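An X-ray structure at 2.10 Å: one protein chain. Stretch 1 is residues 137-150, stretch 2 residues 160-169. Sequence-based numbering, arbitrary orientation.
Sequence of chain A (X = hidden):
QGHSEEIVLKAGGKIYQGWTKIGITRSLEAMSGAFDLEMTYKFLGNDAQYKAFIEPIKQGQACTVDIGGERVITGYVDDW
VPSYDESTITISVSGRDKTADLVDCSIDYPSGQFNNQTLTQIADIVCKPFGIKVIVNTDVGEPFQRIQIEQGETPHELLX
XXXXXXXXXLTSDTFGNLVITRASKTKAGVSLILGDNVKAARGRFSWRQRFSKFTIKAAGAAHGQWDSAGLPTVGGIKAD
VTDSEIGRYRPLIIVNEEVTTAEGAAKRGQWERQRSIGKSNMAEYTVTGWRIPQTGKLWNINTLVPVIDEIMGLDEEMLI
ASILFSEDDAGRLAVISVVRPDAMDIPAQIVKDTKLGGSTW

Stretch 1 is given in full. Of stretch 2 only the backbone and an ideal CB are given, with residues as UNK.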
# COMPACT_ATOMS: atom_id res chain seq x y z
N ASN A 137 -22.55 28.54 8.46
CA ASN A 137 -23.61 28.59 7.44
C ASN A 137 -24.78 27.64 7.72
O ASN A 137 -25.50 27.25 6.80
CB ASN A 137 -23.02 28.21 6.08
CG ASN A 137 -22.01 29.22 5.58
OD1 ASN A 137 -22.04 30.40 5.97
ND2 ASN A 137 -21.11 28.77 4.71
N THR A 138 -24.96 27.25 8.97
CA THR A 138 -26.01 26.31 9.33
C THR A 138 -26.22 26.37 10.83
O THR A 138 -25.43 26.97 11.56
CB THR A 138 -25.67 24.85 8.88
OG1 THR A 138 -26.86 24.06 8.87
CG2 THR A 138 -24.63 24.20 9.81
N ASP A 139 -27.31 25.75 11.29
CA ASP A 139 -27.62 25.70 12.71
C ASP A 139 -26.75 24.63 13.36
O ASP A 139 -26.81 23.46 12.98
CB ASP A 139 -29.11 25.41 12.89
CG ASP A 139 -29.55 25.48 14.33
OD1 ASP A 139 -28.73 25.81 15.22
OD2 ASP A 139 -30.73 25.18 14.57
N VAL A 140 -25.92 25.04 14.32
CA VAL A 140 -25.00 24.11 15.01
C VAL A 140 -25.67 23.44 16.22
O VAL A 140 -25.07 22.58 16.88
CB VAL A 140 -23.63 24.77 15.38
CG1 VAL A 140 -23.00 25.45 14.16
CG2 VAL A 140 -23.77 25.77 16.54
N GLY A 141 -26.90 23.86 16.50
CA GLY A 141 -27.71 23.26 17.57
C GLY A 141 -27.15 23.52 18.96
O GLY A 141 -26.45 24.51 19.19
N GLU A 142 -27.47 22.60 19.87
CA GLU A 142 -27.28 22.81 21.30
C GLU A 142 -25.81 22.89 21.68
O GLU A 142 -24.96 22.34 20.98
CB GLU A 142 -27.96 21.69 22.11
CG GLU A 142 -29.48 21.80 22.20
CD GLU A 142 -29.94 23.10 22.84
OE1 GLU A 142 -29.88 23.24 24.09
OE2 GLU A 142 -30.39 23.99 22.07
N PRO A 143 -25.50 23.59 22.80
CA PRO A 143 -24.17 23.51 23.40
C PRO A 143 -23.82 22.08 23.82
O PRO A 143 -24.73 21.25 23.98
CB PRO A 143 -24.28 24.43 24.64
CG PRO A 143 -25.77 24.57 24.89
CD PRO A 143 -26.38 24.54 23.52
N PHE A 144 -22.53 21.78 23.98
CA PHE A 144 -22.10 20.54 24.63
C PHE A 144 -21.83 20.84 26.11
O PHE A 144 -21.09 21.79 26.44
CB PHE A 144 -20.83 19.99 24.00
CG PHE A 144 -20.96 19.63 22.51
CD1 PHE A 144 -20.85 20.60 21.53
CD2 PHE A 144 -21.17 18.30 22.12
CE1 PHE A 144 -20.96 20.27 20.17
CE2 PHE A 144 -21.29 17.96 20.77
CZ PHE A 144 -21.17 18.94 19.79
N GLN A 145 -22.39 20.04 27.01
CA GLN A 145 -22.19 20.32 28.43
C GLN A 145 -20.71 20.27 28.83
O GLN A 145 -20.20 21.22 29.41
CB GLN A 145 -23.01 19.40 29.33
CG GLN A 145 -23.18 20.01 30.73
CD GLN A 145 -22.92 19.03 31.83
OE1 GLN A 145 -23.42 17.90 31.80
NE2 GLN A 145 -22.14 19.45 32.84
N ARG A 146 -20.03 19.17 28.50
CA ARG A 146 -18.62 19.01 28.81
C ARG A 146 -17.90 18.14 27.80
O ARG A 146 -18.27 16.98 27.57
CB ARG A 146 -18.40 18.47 30.22
CG ARG A 146 -16.94 18.47 30.65
CD ARG A 146 -16.76 17.99 32.07
NE ARG A 146 -16.83 16.54 32.19
CZ ARG A 146 -16.29 15.84 33.19
NH1 ARG A 146 -15.60 16.44 34.16
NH2 ARG A 146 -16.42 14.51 33.21
N ILE A 147 -16.85 18.72 27.20
CA ILE A 147 -16.02 18.10 26.17
C ILE A 147 -14.57 18.11 26.65
O ILE A 147 -14.02 19.17 26.94
CB ILE A 147 -16.10 18.88 24.82
CG1 ILE A 147 -17.53 18.88 24.26
CG2 ILE A 147 -15.06 18.37 23.78
CD1 ILE A 147 -18.09 17.52 23.91
N GLN A 148 -13.96 16.94 26.73
CA GLN A 148 -12.55 16.86 27.06
C GLN A 148 -11.67 16.56 25.85
O GLN A 148 -11.94 15.64 25.07
CB GLN A 148 -12.32 15.84 28.16
CG GLN A 148 -12.12 16.48 29.50
CD GLN A 148 -12.48 15.56 30.64
OE1 GLN A 148 -13.51 14.89 30.62
NE2 GLN A 148 -11.63 15.54 31.66
N ILE A 149 -10.61 17.35 25.70
CA ILE A 149 -9.61 17.11 24.66
C ILE A 149 -8.93 15.77 24.92
O ILE A 149 -8.33 15.58 25.97
CB ILE A 149 -8.52 18.20 24.63
CG1 ILE A 149 -9.11 19.62 24.76
CG2 ILE A 149 -7.62 18.03 23.39
CD1 ILE A 149 -10.22 19.93 23.79
N GLU A 150 -9.03 14.85 23.96
CA GLU A 150 -8.28 13.60 24.03
C GLU A 150 -6.79 13.91 23.87
O GLU A 150 -6.42 14.97 23.36
CB GLU A 150 -8.78 12.61 22.97
CG GLU A 150 -10.10 11.93 23.35
CD GLU A 150 -10.95 11.56 22.14
OE1 GLU A 150 -10.41 10.94 21.19
OE2 GLU A 150 -12.17 11.87 22.14
N UNK A 160 -14.42 17.64 14.14
CA UNK A 160 -15.11 16.65 13.33
C UNK A 160 -15.98 15.72 14.19
O UNK A 160 -17.12 15.45 13.83
CB UNK A 160 -14.09 15.83 12.53
N UNK A 161 -15.47 15.28 15.34
CA UNK A 161 -16.31 14.45 16.23
C UNK A 161 -17.52 15.21 16.80
O UNK A 161 -18.64 14.69 16.83
CB UNK A 161 -15.46 13.92 17.39
N UNK A 162 -17.31 16.45 17.21
CA UNK A 162 -18.42 17.32 17.62
C UNK A 162 -19.44 17.51 16.49
O UNK A 162 -20.65 17.38 16.71
CB UNK A 162 -17.88 18.68 18.07
N UNK A 163 -18.94 17.83 15.29
CA UNK A 163 -19.78 18.02 14.10
C UNK A 163 -20.73 16.84 13.89
O UNK A 163 -21.90 17.01 13.52
CB UNK A 163 -18.91 18.21 12.86
N UNK A 164 -20.21 15.64 14.14
CA UNK A 164 -20.92 14.41 13.87
C UNK A 164 -22.09 14.23 14.85
O UNK A 164 -23.10 13.61 14.53
CB UNK A 164 -19.96 13.22 13.95
N UNK A 165 -21.95 14.78 16.05
CA UNK A 165 -22.99 14.75 17.07
C UNK A 165 -24.02 15.86 16.88
O UNK A 165 -24.97 15.97 17.67
CB UNK A 165 -22.36 14.86 18.46
N UNK A 166 -23.83 16.71 15.87
CA UNK A 166 -24.76 17.81 15.56
C UNK A 166 -25.30 17.75 14.14
O UNK A 166 -26.02 18.66 13.70
CB UNK A 166 -24.07 19.16 15.78
N UNK A 167 -24.94 16.69 13.42
CA UNK A 167 -25.35 16.49 12.01
C UNK A 167 -24.93 17.59 11.06
O UNK A 167 -25.68 17.94 10.15
CB UNK A 167 -26.87 16.35 11.93
N UNK A 168 -23.74 18.15 11.28
CA UNK A 168 -23.21 19.18 10.40
C UNK A 168 -21.88 18.73 9.78
O UNK A 168 -21.30 17.72 10.18
CB UNK A 168 -23.03 20.49 11.17
N UNK A 169 -21.44 19.47 8.76
CA UNK A 169 -20.20 19.18 8.05
C UNK A 169 -19.17 20.27 8.25
O UNK A 169 -19.52 21.45 8.34
CB UNK A 169 -20.47 18.99 6.56

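Position 160 opens the segment in helical conformation, and nothing of stretch 1 comes within 5.5 Å of its ideal CB. The contact sets no demand here, so any helix-tolerant residue would do; the deposited one is Ala 160.

Position 161 is also helical, and its CA-to-CB bond points toward stretch 1 although nothing lies close to the CB. The target is distant: the carbonyl of Gln 148 and the carboxylate of Glu 150. A short side chain would fall short of both, whereas a long donor, preferably cationic, suits the gap; lysine or arginine could be considered. The residue is Arg 161, leaving the helix with chi1 p and then running through two t torsions. Arg 161 NH2 gives a weak hydrogen bond to Gln 148 O at 2.8 Å. Glu 150 OE2 sits over one face of the guanidinium, 3.1 Å from Arg 161 NE, a salt bridge of charges alone because no N-H points at the oxygen. Water 2 adds a link, accepting from Gln 148 N at 3.2 Å and, weakly, from Arg 161 NH1 at 3.5 Å.

At 162 the CB points toward stretch 1 and stands 3.7 Å from Phe 144 CZ, with Ile 147 CD1 beyond. An apolar side chain is called for; leucine, isoleucine or methionine would be reasonable candidates. Leu 162, m then t, places CD2 over one face of the Phe 144 ring, 3.8 Å from its centroid in a CH-pi contact, and 3.5 Å from Ile 147 CD1.

Positions 163 and 164 point away, and stretch 1 asks nothing of them. They are Ala 163 and Lys 164.

Position 165 points toward stretch 1 again, its ideal CB 4.0 Å from Phe 144 CE2, at the rim of the ring. Several medium-sized side chains, polar or apolar, could pass there. Gln 165 takes the place, its side chain lying near the edge of the Phe 144 ring.

Position 166 faces the richest surface. Its CB points toward stretch 1, with Val 140 O 3.7 Å away, the free face of Phe 144 nearby, and the carbonyls of Glu 142 and Pro 143 farther along. A flat, multi-donor cation answers ring and carbonyls together; lysine could supply charge but not the plane. Arg 166 stacks its guanidinium on Phe 144, centres 4.0 Å apart and planes at 9°, on the face opposite Leu 162. Because the group lies flat, its edge is free for the carbonyls: Arg 166 NE donates to Glu 142 O at 3.0 Å, and Arg 166 NH2 to Pro 143 O at 3.1 Å. Arg 166 NH1 turns back to the backbone carbonyl Gln 165 O at 2.9 Å, tying the arm to the residue before it.

Position 167 has a positive phi of 58°, which by itself favours glycine, and no contact to satisfy. It is Gly 167.

At 168 the CB points toward stretch 1, 4.3 Å from Thr 138 CG2, so a compact apolar group fits, valine or isoleucine for instance. Val 168 brings CG1 to 3.7 Å from Thr 138 CG2 and 3.6 Å from Asp 139 O.

Position 169 points sideways, unconstrained by stretch 1; it is Leu 169.

Stretch 2 (160-169) ARLAKQRGVL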
# COMPACT_ATOMS: atom_id res chain seq x y z
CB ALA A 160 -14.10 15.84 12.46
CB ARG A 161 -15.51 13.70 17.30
CG ARG A 161 -14.64 14.52 18.26
CD ARG A 161 -14.15 13.58 19.38
NE ARG A 161 -13.24 14.17 20.37
CZ ARG A 161 -13.62 14.66 21.55
NH1 ARG A 161 -14.91 14.66 21.90
NH2 ARG A 161 -12.71 15.15 22.39
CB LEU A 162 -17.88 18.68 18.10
CG LEU A 162 -16.91 18.69 19.29
CD1 LEU A 162 -16.47 20.13 19.60
CD2 LEU A 162 -17.48 18.05 20.54
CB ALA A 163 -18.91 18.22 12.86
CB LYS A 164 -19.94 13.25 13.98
CG LYS A 164 -20.10 12.17 12.95
CD LYS A 164 -19.20 10.96 13.29
CE LYS A 164 -20.05 9.68 13.43
NZ LYS A 164 -19.22 8.42 13.50
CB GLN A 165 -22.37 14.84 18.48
CG GLN A 165 -21.42 13.71 18.84
CD GLN A 165 -20.61 13.99 20.09
OE1 GLN A 165 -19.39 14.15 20.04
NE2 GLN A 165 -21.28 14.05 21.23
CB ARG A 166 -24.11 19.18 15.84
CG ARG A 166 -23.95 19.55 17.33
CD ARG A 166 -25.26 19.48 18.11
NE ARG A 166 -25.08 19.71 19.55
CZ ARG A 166 -24.98 18.75 20.48
NH1 ARG A 166 -25.04 17.47 20.14
NH2 ARG A 166 -24.82 19.09 21.76
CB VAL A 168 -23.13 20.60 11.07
CG1 VAL A 168 -24.48 20.99 11.69
CG2 VAL A 168 -22.01 20.70 12.10
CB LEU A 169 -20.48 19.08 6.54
CG LEU A 169 -21.60 18.20 6.00
CD1 LEU A 169 -21.66 18.38 4.49
CD2 LEU A 169 -21.33 16.75 6.37
O HOH W 1 -27.60 21.44 14.38
O HOH W 2 -14.96 14.26 25.34
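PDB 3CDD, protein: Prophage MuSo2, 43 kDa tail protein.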